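Local atomic coordinates of putative L-alanine-DL-glutamate epimerase (Burkholderia xenovorans LB400, PDB entry 3SN4), a protein that probably acts as a magnesium-dependent racemase or epimerase of the mandelate racemase/muconate lactonizing enzyme family, and binds 2-oxoglutarate beside the metal. Residues P120-H125 with L339-T344; K163-I168 with D219-A224; W243-S248 with P264-E269; I290-W295 with A316-Y321. All coordinates share one frame; numbering follows the deposited sequence.

In the fold
All four contacts are buried, and none is a surface patch; together they surround the 2-oxoglutarate held in an enolase-superfamily barrel. Contacts 2, 3 and 4 follow one another along the parallel strands from 161-168 to 314-317, while contact 1 pairs strands 118-123 and 342-344 and encloses the other three along the chain. Backbone bonds join contact 1 to contact 2, contact 2 to contact 3 and contact 3 to contact 4. Chemistry varies with position: contacts 2 and 3 bring carboxylates to the magnesium ion, contact 1 supplies a glutamate and a histidine to the ligand, and contact 4, the nearest to the centre of the chain, sets a histidine on an aspartate that also caps a helix.

Contact 1. Residues P120-H125 with L339-T344; sequences PVYWSH and LRIMET. With AKG (2-oxoglutaric acid), chain C.
E343 lies across the ring of Y122 where two parallel strands, 120-123 and 342-344, pair in the modified TIM barrel of the enolase superfamily. Backbone bonds alternate between the strands: M342 N gives to P120 O, Y122 N to M342 O, T344 N to Y122 O, and S124 N to T344 O. The E343 side chain starts over the tyrosine, with its CA 3.9 Å from the Y122 ring centroid in a CH-pi contact. CB passes the phenol end, 3.3 Å from Y122 OH. With CG anti to the backbone N (chi1 -180°) and the next torsion also extended, the chain runs straight on, and CG comes 3.5 Å from S124 CB. CD still lies beside Y122 OH (3.3 Å), and OE1 near H318. A glutamate suits this place because its length carries the carboxylate past the ring to the ligand. The carboxylate plane lies 21° from the Y122 ring plane. Y122 OH itself bonds K163. Just before strand 342-344, I341 brings CG2 to the edge of the Y122 ring, 3.9 Å from its CD2, a branched apolar group suited to this buried edge. H125 reaches the far carboxylate of 2-oxoglutarate, NE2 giving to O3 at 3.2 Å, while D345 holds its ND1. At the tip of E343, OE2 receives the S124 OG bond on its anti lone pair at 2.7 Å, and lies 2.7 Å from ligand O1.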
# COMPACT_ATOMS: atom_id res chain seq x y z
N PRO A 120 14.73 -18.07 -32.21
CA PRO A 120 13.42 -18.52 -32.62
C PRO A 120 12.48 -17.34 -32.86
O PRO A 120 12.52 -16.33 -32.15
CB PRO A 120 12.93 -19.37 -31.44
CG PRO A 120 14.15 -19.81 -30.74
CD PRO A 120 15.14 -18.68 -30.92
N VAL A 121 11.63 -17.49 -33.87
CA VAL A 121 10.73 -16.44 -34.26
C VAL A 121 9.31 -16.98 -34.23
O VAL A 121 9.09 -18.20 -34.18
CB VAL A 121 11.05 -15.96 -35.71
CG1 VAL A 121 12.51 -15.55 -35.83
CG2 VAL A 121 10.75 -17.09 -36.74
N TYR A 122 8.35 -16.06 -34.25
CA TYR A 122 7.01 -16.41 -34.69
C TYR A 122 6.65 -15.64 -35.95
O TYR A 122 7.07 -14.50 -36.16
CB TYR A 122 5.97 -16.18 -33.61
CG TYR A 122 5.74 -14.76 -33.19
CD1 TYR A 122 4.68 -14.01 -33.71
CD2 TYR A 122 6.53 -14.18 -32.20
CE1 TYR A 122 4.44 -12.70 -33.27
CE2 TYR A 122 6.29 -12.86 -31.76
CZ TYR A 122 5.24 -12.15 -32.29
OH TYR A 122 5.03 -10.89 -31.86
N TRP A 123 5.84 -16.29 -36.78
CA TRP A 123 5.35 -15.71 -38.02
C TRP A 123 4.14 -14.88 -37.67
O TRP A 123 3.06 -15.41 -37.36
CB TRP A 123 4.99 -16.82 -39.00
CG TRP A 123 4.32 -16.39 -40.29
CD1 TRP A 123 3.77 -15.18 -40.58
CD2 TRP A 123 4.06 -17.23 -41.42
NE1 TRP A 123 3.22 -15.20 -41.85
CE2 TRP A 123 3.38 -16.45 -42.38
CE3 TRP A 123 4.36 -18.56 -41.72
CZ2 TRP A 123 2.98 -16.97 -43.62
CZ3 TRP A 123 3.97 -19.08 -42.95
CH2 TRP A 123 3.29 -18.28 -43.89
N SER A 124 4.35 -13.57 -37.70
CA SER A 124 3.37 -12.63 -37.21
C SER A 124 2.41 -12.25 -38.30
O SER A 124 2.69 -12.48 -39.48
CB SER A 124 4.06 -11.38 -36.67
OG SER A 124 3.10 -10.61 -35.99
N HIS A 125 1.27 -11.68 -37.89
CA HIS A 125 0.19 -11.30 -38.81
C HIS A 125 -0.16 -12.44 -39.76
O HIS A 125 -0.22 -12.26 -40.97
CB HIS A 125 0.60 -10.05 -39.60
CG HIS A 125 0.83 -8.87 -38.72
ND1 HIS A 125 2.08 -8.49 -38.30
CD2 HIS A 125 -0.05 -8.04 -38.10
CE1 HIS A 125 1.97 -7.45 -37.49
NE2 HIS A 125 0.69 -7.16 -37.36
N LEU A 339 15.39 -13.11 -23.50
CA LEU A 339 14.68 -12.98 -24.77
C LEU A 339 13.58 -14.04 -24.88
O LEU A 339 13.86 -15.24 -24.89
CB LEU A 339 15.65 -13.14 -25.95
CG LEU A 339 15.01 -13.05 -27.35
CD1 LEU A 339 14.67 -11.62 -27.67
CD2 LEU A 339 15.93 -13.61 -28.39
N ARG A 340 12.33 -13.60 -25.00
CA ARG A 340 11.21 -14.55 -25.08
C ARG A 340 11.17 -15.29 -26.42
O ARG A 340 11.07 -16.52 -26.46
CB ARG A 340 9.87 -13.84 -24.85
CG ARG A 340 8.67 -14.80 -24.77
CD ARG A 340 8.85 -15.78 -23.65
NE ARG A 340 7.92 -16.90 -23.66
CZ ARG A 340 8.10 -18.06 -24.31
NH1 ARG A 340 9.18 -18.28 -25.07
NH2 ARG A 340 7.17 -19.00 -24.21
N ILE A 341 11.23 -14.50 -27.48
CA ILE A 341 11.07 -14.94 -28.87
C ILE A 341 11.18 -13.68 -29.74
O ILE A 341 11.07 -12.56 -29.21
CB ILE A 341 9.69 -15.62 -29.07
CG1 ILE A 341 9.59 -16.34 -30.42
CG2 ILE A 341 8.57 -14.60 -28.93
CD1 ILE A 341 8.40 -17.33 -30.49
N MSE A 342 11.35 -13.82 -31.05
CA MSE A 342 11.33 -12.67 -31.95
C MSE A 342 10.18 -12.70 -32.94
O MSE A 342 9.88 -13.73 -33.55
CB MSE A 342 12.61 -12.53 -32.76
CG MSE A 342 12.59 -11.22 -33.63
SE MSE A 342 14.31 -10.80 -34.03
CE MSE A 342 13.96 -9.78 -35.70
N GLU A 343 9.56 -11.54 -33.11
CA GLU A 343 8.48 -11.36 -34.07
C GLU A 343 9.07 -11.18 -35.45
O GLU A 343 10.05 -10.48 -35.63
CB GLU A 343 7.67 -10.12 -33.74
CG GLU A 343 6.51 -9.86 -34.69
CD GLU A 343 5.63 -8.69 -34.27
OE1 GLU A 343 6.11 -7.81 -33.52
OE2 GLU A 343 4.45 -8.69 -34.69
N THR A 344 8.43 -11.77 -36.43
CA THR A 344 8.77 -11.44 -37.79
C THR A 344 7.59 -11.68 -38.72
O THR A 344 6.85 -12.62 -38.53
CB THR A 344 9.99 -12.23 -38.24
OG1 THR A 344 10.58 -11.52 -39.33
CG2 THR A 344 9.63 -13.66 -38.66
C1 AKG C . 2.29 -6.26 -33.59
O1 AKG C . 3.10 -6.41 -34.55
O2 AKG C . 2.33 -7.04 -32.59
C2 AKG C . 1.30 -5.15 -33.60
O5 AKG C . 0.41 -5.09 -32.76
C3 AKG C . 1.37 -3.98 -34.56
C4 AKG C . 0.50 -4.02 -35.84
C5 AKG C . -0.99 -4.28 -35.79
O3 AKG C . -1.36 -5.47 -35.59
O4 AKG C . -1.80 -3.33 -35.99

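Contact 2. Residues K163-I168 with D219-A224; sequences KTNIFI and DLNFNA. With MG (magnesium ion), chain B; AKG (2-oxoglutaric acid), chain C.
D219 N bonds T164 O at 3.0 Å, fastening two neighbouring parallel barrel strands whose ends and following loops form part of the magnesium and 2-oxoglutarate site. Beyond this point the chains separate and side chains take over. K163 begins extended and then bends at chi3 (81°). The bend takes CE past D219 OD2 and sets NZ 2.7 Å from ligand O2, a hydrogen bond. K163 NZ is also hydrogen-bonded to Y122 OH and paired with E245 in a salt bridge. D219, a short acid at a strand end, places OD2 on the magnesium ion at 2.1 Å; its other oxygen, OD1, accepts from N221 N in an Asx turn, which restrains rotation of the carboxylate. N165 and N221 meet with their amide groups nearly coplanar, 7° apart. N165 ND2 approaches N221 OD1 in the carbonyl plane at 3.2 Å, although the bond is bent, 135° at the hydrogen. Asparagine suits both places, since each amide can donate on one side and accept on the other: N165 OD1 is taken by T128, its ND2 also gives to a water lying between D219 OD2 and ligand O3, and N221 ND2 makes a weak bond to the keto oxygen O5. Farther out, I166 CD1 packs on L220 CD2 at 3.7 Å, crossing at about a right angle. The metal and N221 both draw on O5, while the metal and K163 share O2, so the keto-acid end of the ligand is probably polarised.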
# COMPACT_ATOMS: atom_id res chain seq x y z
N LYS A 163 1.10 -15.77 -35.10
CA LYS A 163 0.26 -14.79 -34.39
C LYS A 163 -0.83 -14.24 -35.29
O LYS A 163 -0.55 -13.75 -36.39
CB LYS A 163 1.08 -13.63 -33.83
CG LYS A 163 0.30 -12.79 -32.82
CD LYS A 163 1.16 -11.82 -32.01
CE LYS A 163 1.45 -10.52 -32.79
NZ LYS A 163 2.52 -9.70 -32.15
N THR A 164 -2.07 -14.27 -34.78
CA THR A 164 -3.23 -13.75 -35.49
C THR A 164 -3.87 -12.63 -34.69
O THR A 164 -3.44 -12.31 -33.57
CB THR A 164 -4.25 -14.86 -35.75
OG1 THR A 164 -5.24 -14.41 -36.69
CG2 THR A 164 -4.89 -15.33 -34.44
N ASN A 165 -4.88 -12.01 -35.29
CA ASN A 165 -5.60 -10.89 -34.69
C ASN A 165 -7.10 -11.22 -34.62
O ASN A 165 -7.43 -12.38 -34.46
CB ASN A 165 -5.31 -9.60 -35.46
CG ASN A 165 -3.84 -9.31 -35.53
OD1 ASN A 165 -3.12 -9.90 -36.35
ND2 ASN A 165 -3.37 -8.38 -34.70
N ILE A 166 -7.99 -10.23 -34.70
CA ILE A 166 -9.42 -10.46 -34.55
C ILE A 166 -10.10 -10.25 -35.90
O ILE A 166 -9.86 -9.22 -36.55
CB ILE A 166 -10.07 -9.51 -33.50
CG1 ILE A 166 -9.23 -9.42 -32.20
CG2 ILE A 166 -11.48 -9.97 -33.17
CD1 ILE A 166 -9.56 -8.18 -31.30
N PHE A 167 -10.94 -11.21 -36.29
CA PHE A 167 -11.62 -11.22 -37.60
C PHE A 167 -13.07 -11.62 -37.48
O PHE A 167 -13.41 -12.46 -36.65
CB PHE A 167 -10.91 -12.17 -38.57
CG PHE A 167 -9.50 -11.78 -38.84
CD1 PHE A 167 -9.22 -10.82 -39.78
CD2 PHE A 167 -8.47 -12.31 -38.11
CE1 PHE A 167 -7.93 -10.42 -40.00
CE2 PHE A 167 -7.18 -11.91 -38.32
CZ PHE A 167 -6.92 -10.96 -39.25
N ILE A 168 -13.91 -11.00 -38.31
CA ILE A 168 -15.32 -11.36 -38.42
C ILE A 168 -15.54 -12.20 -39.68
O ILE A 168 -15.28 -11.71 -40.78
CB ILE A 168 -16.22 -10.09 -38.51
CG1 ILE A 168 -15.91 -9.12 -37.35
CG2 ILE A 168 -17.71 -10.49 -38.62
CD1 ILE A 168 -15.79 -9.76 -35.93
N ASP A 219 -3.15 -11.50 -30.74
CA ASP A 219 -2.99 -10.06 -30.47
C ASP A 219 -4.34 -9.39 -30.54
O ASP A 219 -5.03 -9.45 -31.57
CB ASP A 219 -2.00 -9.45 -31.46
CG ASP A 219 -1.49 -8.07 -31.03
OD1 ASP A 219 -2.07 -7.39 -30.15
OD2 ASP A 219 -0.48 -7.64 -31.63
N LEU A 220 -4.71 -8.76 -29.42
CA LEU A 220 -5.95 -7.99 -29.29
C LEU A 220 -5.72 -6.47 -29.35
O LEU A 220 -6.68 -5.69 -29.33
CB LEU A 220 -6.65 -8.38 -27.98
CG LEU A 220 -6.92 -9.90 -27.79
CD1 LEU A 220 -7.45 -10.17 -26.34
CD2 LEU A 220 -7.89 -10.41 -28.84
N ASN A 221 -4.45 -6.07 -29.47
CA ASN A 221 -4.05 -4.66 -29.66
C ASN A 221 -4.80 -3.77 -28.65
O ASN A 221 -4.88 -4.14 -27.48
CB ASN A 221 -4.25 -4.21 -31.11
CG ASN A 221 -3.43 -4.99 -32.10
OD1 ASN A 221 -3.92 -5.92 -32.73
ND2 ASN A 221 -2.16 -4.62 -32.25
N PHE A 222 -5.35 -2.63 -29.09
CA PHE A 222 -6.12 -1.74 -28.22
C PHE A 222 -7.64 -1.92 -28.45
O PHE A 222 -8.42 -0.95 -28.29
CB PHE A 222 -5.79 -0.26 -28.52
CG PHE A 222 -4.40 0.19 -28.13
CD1 PHE A 222 -4.16 0.79 -26.88
CD2 PHE A 222 -3.35 0.14 -29.05
CE1 PHE A 222 -2.89 1.28 -26.53
CE2 PHE A 222 -2.08 0.62 -28.72
CZ PHE A 222 -1.84 1.21 -27.45
N ASN A 223 -8.09 -3.13 -28.79
CA ASN A 223 -9.46 -3.30 -29.30
C ASN A 223 -10.57 -3.55 -28.30
O ASN A 223 -11.72 -3.83 -28.69
CB ASN A 223 -9.45 -4.37 -30.39
CG ASN A 223 -8.73 -3.91 -31.65
OD1 ASN A 223 -8.90 -2.76 -32.10
ND2 ASN A 223 -7.93 -4.78 -32.22
N ALA A 224 -10.27 -3.44 -27.00
CA ALA A 224 -11.29 -3.54 -25.95
C ALA A 224 -10.93 -2.67 -24.76
O ALA A 224 -9.86 -2.05 -24.73
CB ALA A 224 -11.44 -4.99 -25.51
MG MG B . 0.93 -6.20 -31.01
C1 AKG C . 2.29 -6.26 -33.59
O1 AKG C . 3.10 -6.41 -34.55
O2 AKG C . 2.33 -7.04 -32.59
C2 AKG C . 1.30 -5.15 -33.60
O5 AKG C . 0.41 -5.09 -32.76
C3 AKG C . 1.37 -3.98 -34.56
C4 AKG C . 0.50 -4.02 -35.84
C5 AKG C . -0.99 -4.28 -35.79
O3 AKG C . -1.36 -5.47 -35.59
O4 AKG C . -1.80 -3.33 -35.99
O HOH W 1 -0.53 -7.89 -34.29
O HOH W 2 -0.39 -5.36 -29.70

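Contact 3. Residues W243-S248 with P264-E269; sequences WVEIDS and PISSCE. With MG (magnesium ion), chain B; AKG (2-oxoglutaric acid), chain C.
The beta-alpha-beta unit of strand 243-245, helix 251-259 and strand 265-267 carries two magnesium ligands of this enolase-type barrel, E245 at the end of its strand and E269 in the loop just after the other. Parallel pairing holds its two strands together: V244 N gives to P264 O, S266 N to V244 O, and I246 N to S266 O. E245 OE1 and E269 OE2 bind the ion at 2.1 and 2.2 Å. Their side chains cross at about a right angle with carboxylate planes 77° apart, and the metal accounts for two acid oxygens lying 2.9 Å from each other. Long, flexible glutamates suit these places, because both must reach inward to one ion. E245 runs extended (chi1 -166°), and its second oxygen, OE2, accepts from W243 NE1 at 2.9 Å and pairs with K163, so the tryptophan probably helps to orient this metal ligand. S266 is small enough to fit over the face of that indole, its CB making a CH-pi contact 3.8 Å from the centroid of the W243 five-membered ring, 14° off the ring normal. D247 lies beside E269, with OD2 3.6 Å from E269 OE1; a water near both oxygens probably eases the like charges. On the face of the sheet away from E245 and S266, V244 CB meets I265 CD1 at 4.0 Å.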
# COMPACT_ATOMS: atom_id res chain seq x y z
N TRP A 243 0.72 -16.66 -26.01
CA TRP A 243 0.36 -15.46 -25.27
C TRP A 243 -0.86 -14.80 -25.85
O TRP A 243 -1.24 -15.09 -26.99
CB TRP A 243 1.52 -14.47 -25.13
CG TRP A 243 1.88 -13.61 -26.30
CD1 TRP A 243 1.04 -12.95 -27.15
CD2 TRP A 243 3.21 -13.23 -26.68
NE1 TRP A 243 1.77 -12.23 -28.07
CE2 TRP A 243 3.10 -12.37 -27.78
CE3 TRP A 243 4.47 -13.57 -26.20
CZ2 TRP A 243 4.21 -11.85 -28.42
CZ3 TRP A 243 5.58 -13.04 -26.83
CH2 TRP A 243 5.44 -12.18 -27.93
N VAL A 244 -1.47 -13.93 -25.05
CA VAL A 244 -2.48 -12.99 -25.51
C VAL A 244 -1.93 -11.59 -25.27
O VAL A 244 -1.53 -11.24 -24.16
CB VAL A 244 -3.81 -13.14 -24.79
CG1 VAL A 244 -4.85 -12.18 -25.37
CG2 VAL A 244 -4.33 -14.59 -24.87
N GLU A 245 -1.90 -10.82 -26.35
CA GLU A 245 -1.26 -9.54 -26.39
C GLU A 245 -2.32 -8.47 -26.29
O GLU A 245 -3.32 -8.49 -27.03
CB GLU A 245 -0.50 -9.43 -27.70
CG GLU A 245 0.51 -8.30 -27.84
CD GLU A 245 1.39 -8.51 -29.08
OE1 GLU A 245 1.84 -7.52 -29.65
OE2 GLU A 245 1.62 -9.67 -29.50
N ILE A 246 -2.11 -7.55 -25.36
CA ILE A 246 -3.12 -6.53 -25.03
C ILE A 246 -2.36 -5.23 -24.80
O ILE A 246 -1.50 -5.16 -23.91
CB ILE A 246 -3.89 -6.90 -23.76
CG1 ILE A 246 -4.77 -8.14 -24.00
CG2 ILE A 246 -4.79 -5.73 -23.26
CD1 ILE A 246 -5.37 -8.73 -22.71
N ASP A 247 -2.66 -4.21 -25.58
CA ASP A 247 -2.12 -2.89 -25.31
C ASP A 247 -3.07 -2.04 -24.49
O ASP A 247 -4.28 -2.01 -24.76
CB ASP A 247 -1.79 -2.19 -26.61
CG ASP A 247 -0.77 -2.93 -27.41
OD1 ASP A 247 0.34 -3.21 -26.89
OD2 ASP A 247 -1.10 -3.21 -28.57
N SER A 248 -2.52 -1.33 -23.52
CA SER A 248 -3.31 -0.59 -22.53
C SER A 248 -2.48 0.51 -21.95
O SER A 248 -1.28 0.32 -21.70
CB SER A 248 -3.76 -1.51 -21.38
OG SER A 248 -4.48 -0.74 -20.42
N PRO A 264 -0.65 -16.60 -20.69
CA PRO A 264 0.34 -15.56 -20.54
C PRO A 264 -0.07 -14.29 -21.29
O PRO A 264 -0.63 -14.33 -22.39
CB PRO A 264 1.61 -16.18 -21.16
CG PRO A 264 1.31 -17.67 -21.25
CD PRO A 264 -0.13 -17.77 -21.43
N ILE A 265 0.19 -13.15 -20.65
CA ILE A 265 -0.18 -11.87 -21.20
C ILE A 265 1.07 -11.10 -21.59
O ILE A 265 2.01 -10.94 -20.78
CB ILE A 265 -0.99 -11.05 -20.17
CG1 ILE A 265 -2.30 -11.77 -19.82
CG2 ILE A 265 -1.21 -9.62 -20.65
CD1 ILE A 265 -3.27 -12.07 -20.99
N SER A 266 1.08 -10.59 -22.82
CA SER A 266 2.11 -9.68 -23.26
C SER A 266 1.54 -8.28 -23.56
O SER A 266 0.36 -8.12 -23.89
CB SER A 266 2.81 -10.25 -24.49
OG SER A 266 1.93 -10.35 -25.59
N SER A 267 2.39 -7.28 -23.46
CA SER A 267 2.00 -5.89 -23.73
C SER A 267 3.26 -5.06 -23.86
O SER A 267 4.36 -5.60 -23.85
CB SER A 267 1.13 -5.33 -22.59
OG SER A 267 0.53 -4.07 -22.91
N CYS A 268 3.06 -3.74 -23.97
CA CYS A 268 4.09 -2.69 -23.88
C CYS A 268 4.73 -2.22 -25.19
O CYS A 268 5.64 -1.40 -25.13
CB CYS A 268 5.20 -3.07 -22.93
SG CYS A 268 4.64 -3.65 -21.29
N GLU A 269 4.28 -2.73 -26.34
CA GLU A 269 4.94 -2.43 -27.62
C GLU A 269 4.96 -0.96 -27.96
O GLU A 269 5.75 -0.51 -28.81
CB GLU A 269 4.30 -3.23 -28.78
CG GLU A 269 2.98 -2.67 -29.31
CD GLU A 269 2.27 -3.58 -30.31
OE1 GLU A 269 1.47 -3.04 -31.11
OE2 GLU A 269 2.49 -4.82 -30.31
MG MG B . 0.93 -6.20 -31.01
C1 AKG C . 2.29 -6.26 -33.59
O1 AKG C . 3.10 -6.41 -34.55
O2 AKG C . 2.33 -7.04 -32.59
C2 AKG C . 1.30 -5.15 -33.60
O5 AKG C . 0.41 -5.09 -32.76
C3 AKG C . 1.37 -3.98 -34.56
C4 AKG C . 0.50 -4.02 -35.84
C5 AKG C . -0.99 -4.28 -35.79
O3 AKG C . -1.36 -5.47 -35.59
O4 AKG C . -1.80 -3.33 -35.99
O HOH W 3 2.15 -4.99 -26.97
O HOH W 4 -1.09 -2.32 -30.90
O HOH W 2 -0.39 -5.36 -29.70
O HOH W 5 0.57 -1.34 -22.95

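Contact 4. Residues I290-W295 with A316-Y321; sequences IVDTIW and APHNFY. With AKG (2-oxoglutaric acid), chain C.
The imidazole of H318 stands almost perpendicular to the carboxylate of D292, their planes 88° apart. ND1 gives its hydrogen to OD1 at 2.8 Å, coming from above the carboxylate plane and tilted from its own ring plane. Y321 comes to meet D292 from the other segment and gives its OH to the same OD1 at 3.0 Å, OD1 receiving it on its syn lone pair. Two donors thus grip one acid oxygen, while OD2 accepts from W295 N at 2.9 Å and makes D292 the N-cap of helix 293-296. Aspartate suits this corner: it is short, and its two oxygens can serve the histidine and the helix separately. In D292, CG points away from the backbone N (chi1 -161°), which turns the acid toward H318. With ND1 held, the far side of the imidazole faces the ligand, and O1 of 2-oxoglutarate lies at the ring edge, 3.2 Å from NE2. The arrangement recalls the His-Asp pair of mandelate racemase, and may play a similar part here. F320 lays its ring face against the ligand, with C3 standing 3.7 Å above the ring centre, a flat apolar surface for the methylene chain. I290 CG2 packs on H318 CB at 3.8 Å, and I294 CG1 slides past Y321 CE2 at 4.0 Å. V291 N to A316 O and H318 N to V291 O join strands 288-291 and 314-317, with helix 298-310 packed on V291, helix 323-335 on I294 and P317, and strand 342-344 alongside P317.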
# COMPACT_ATOMS: atom_id res chain seq x y z
N ILE A 290 6.89 -6.56 -24.54
CA ILE A 290 7.24 -6.32 -25.94
C ILE A 290 7.94 -4.97 -25.99
O ILE A 290 7.45 -3.99 -25.44
CB ILE A 290 6.00 -6.37 -26.83
CG1 ILE A 290 5.43 -7.81 -26.80
CG2 ILE A 290 6.34 -5.98 -28.30
CD1 ILE A 290 4.00 -7.98 -27.34
N VAL A 291 9.12 -4.93 -26.60
CA VAL A 291 9.90 -3.70 -26.65
C VAL A 291 10.04 -3.31 -28.11
O VAL A 291 10.48 -4.11 -28.93
CB VAL A 291 11.29 -3.88 -26.02
CG1 VAL A 291 12.10 -2.58 -26.07
CG2 VAL A 291 11.18 -4.39 -24.59
N ASP A 292 9.64 -2.08 -28.42
CA ASP A 292 9.87 -1.53 -29.76
C ASP A 292 11.19 -0.76 -29.82
O ASP A 292 11.28 0.43 -29.44
CB ASP A 292 8.71 -0.67 -30.22
CG ASP A 292 8.70 -0.47 -31.72
OD1 ASP A 292 7.60 -0.52 -32.34
OD2 ASP A 292 9.79 -0.27 -32.29
N THR A 293 12.20 -1.44 -30.31
CA THR A 293 13.54 -0.92 -30.40
C THR A 293 13.69 0.02 -31.60
O THR A 293 14.60 0.86 -31.63
CB THR A 293 14.58 -2.06 -30.54
OG1 THR A 293 14.62 -2.47 -31.91
CG2 THR A 293 14.24 -3.26 -29.65
N ILE A 294 12.81 -0.13 -32.60
CA ILE A 294 12.76 0.78 -33.75
C ILE A 294 12.32 2.18 -33.26
O ILE A 294 12.89 3.20 -33.65
CB ILE A 294 11.76 0.28 -34.84
CG1 ILE A 294 12.09 -1.14 -35.29
CG2 ILE A 294 11.70 1.21 -36.08
CD1 ILE A 294 13.58 -1.36 -35.67
N TRP A 295 11.29 2.20 -32.42
CA TRP A 295 10.81 3.38 -31.75
C TRP A 295 11.77 3.94 -30.69
O TRP A 295 12.05 5.16 -30.64
CB TRP A 295 9.47 3.03 -31.07
CG TRP A 295 8.33 3.08 -31.97
CD1 TRP A 295 8.32 2.95 -33.35
CD2 TRP A 295 6.99 3.30 -31.58
NE1 TRP A 295 7.04 3.07 -33.81
CE2 TRP A 295 6.20 3.28 -32.75
CE3 TRP A 295 6.37 3.51 -30.35
CZ2 TRP A 295 4.82 3.50 -32.73
CZ3 TRP A 295 4.99 3.71 -30.33
CH2 TRP A 295 4.24 3.71 -31.51
N ALA A 316 10.36 -9.35 -25.89
CA ALA A 316 10.22 -9.68 -27.30
C ALA A 316 10.25 -8.41 -28.12
O ALA A 316 9.47 -7.49 -27.87
CB ALA A 316 8.89 -10.43 -27.52
N PRO A 317 11.15 -8.33 -29.11
CA PRO A 317 11.10 -7.15 -29.99
C PRO A 317 9.83 -7.06 -30.81
O PRO A 317 9.29 -8.10 -31.30
CB PRO A 317 12.29 -7.34 -30.93
CG PRO A 317 12.75 -8.68 -30.76
CD PRO A 317 12.14 -9.32 -29.56
N HIS A 318 9.37 -5.83 -30.97
CA HIS A 318 8.28 -5.50 -31.87
C HIS A 318 8.86 -5.31 -33.25
O HIS A 318 9.66 -4.39 -33.47
CB HIS A 318 7.65 -4.20 -31.41
CG HIS A 318 6.33 -3.91 -32.03
ND1 HIS A 318 5.82 -2.64 -32.11
CD2 HIS A 318 5.43 -4.73 -32.63
CE1 HIS A 318 4.64 -2.68 -32.69
NE2 HIS A 318 4.38 -3.94 -33.03
N ASN A 319 8.46 -6.16 -34.19
CA ASN A 319 9.08 -6.19 -35.50
C ASN A 319 8.06 -6.54 -36.55
O ASN A 319 7.75 -7.72 -36.75
CB ASN A 319 10.19 -7.24 -35.50
CG ASN A 319 10.99 -7.25 -36.76
OD1 ASN A 319 11.49 -6.20 -37.19
ND2 ASN A 319 11.13 -8.43 -37.37
N PHE A 320 7.51 -5.51 -37.21
CA PHE A 320 6.51 -5.73 -38.25
C PHE A 320 6.65 -4.75 -39.42
O PHE A 320 5.65 -4.34 -40.05
CB PHE A 320 5.08 -5.73 -37.68
CG PHE A 320 4.52 -4.35 -37.36
CD1 PHE A 320 3.42 -3.86 -38.06
CD2 PHE A 320 5.06 -3.57 -36.34
CE1 PHE A 320 2.90 -2.58 -37.77
CE2 PHE A 320 4.53 -2.30 -36.05
CZ PHE A 320 3.44 -1.82 -36.77
N TYR A 321 7.90 -4.43 -39.75
CA TYR A 321 8.18 -3.53 -40.84
C TYR A 321 9.00 -4.25 -41.95
O TYR A 321 8.67 -5.38 -42.33
CB TYR A 321 8.87 -2.29 -40.28
CG TYR A 321 8.32 -1.77 -38.97
CD1 TYR A 321 7.36 -0.76 -38.93
CD2 TYR A 321 8.81 -2.27 -37.75
CE1 TYR A 321 6.87 -0.25 -37.68
CE2 TYR A 321 8.34 -1.77 -36.50
CZ TYR A 321 7.37 -0.76 -36.48
OH TYR A 321 6.90 -0.28 -35.25
C1 AKG C . 2.29 -6.26 -33.59
O1 AKG C . 3.10 -6.41 -34.55
O2 AKG C . 2.33 -7.04 -32.59
C2 AKG C . 1.30 -5.15 -33.60
O5 AKG C . 0.41 -5.09 -32.76
C3 AKG C . 1.37 -3.98 -34.56
C4 AKG C . 0.50 -4.02 -35.84
C5 AKG C . -0.99 -4.28 -35.79
O3 AKG C . -1.36 -5.47 -35.59
O4 AKG C . -1.80 -3.33 -35.99
O HOH W 6 11.51 -3.39 -32.19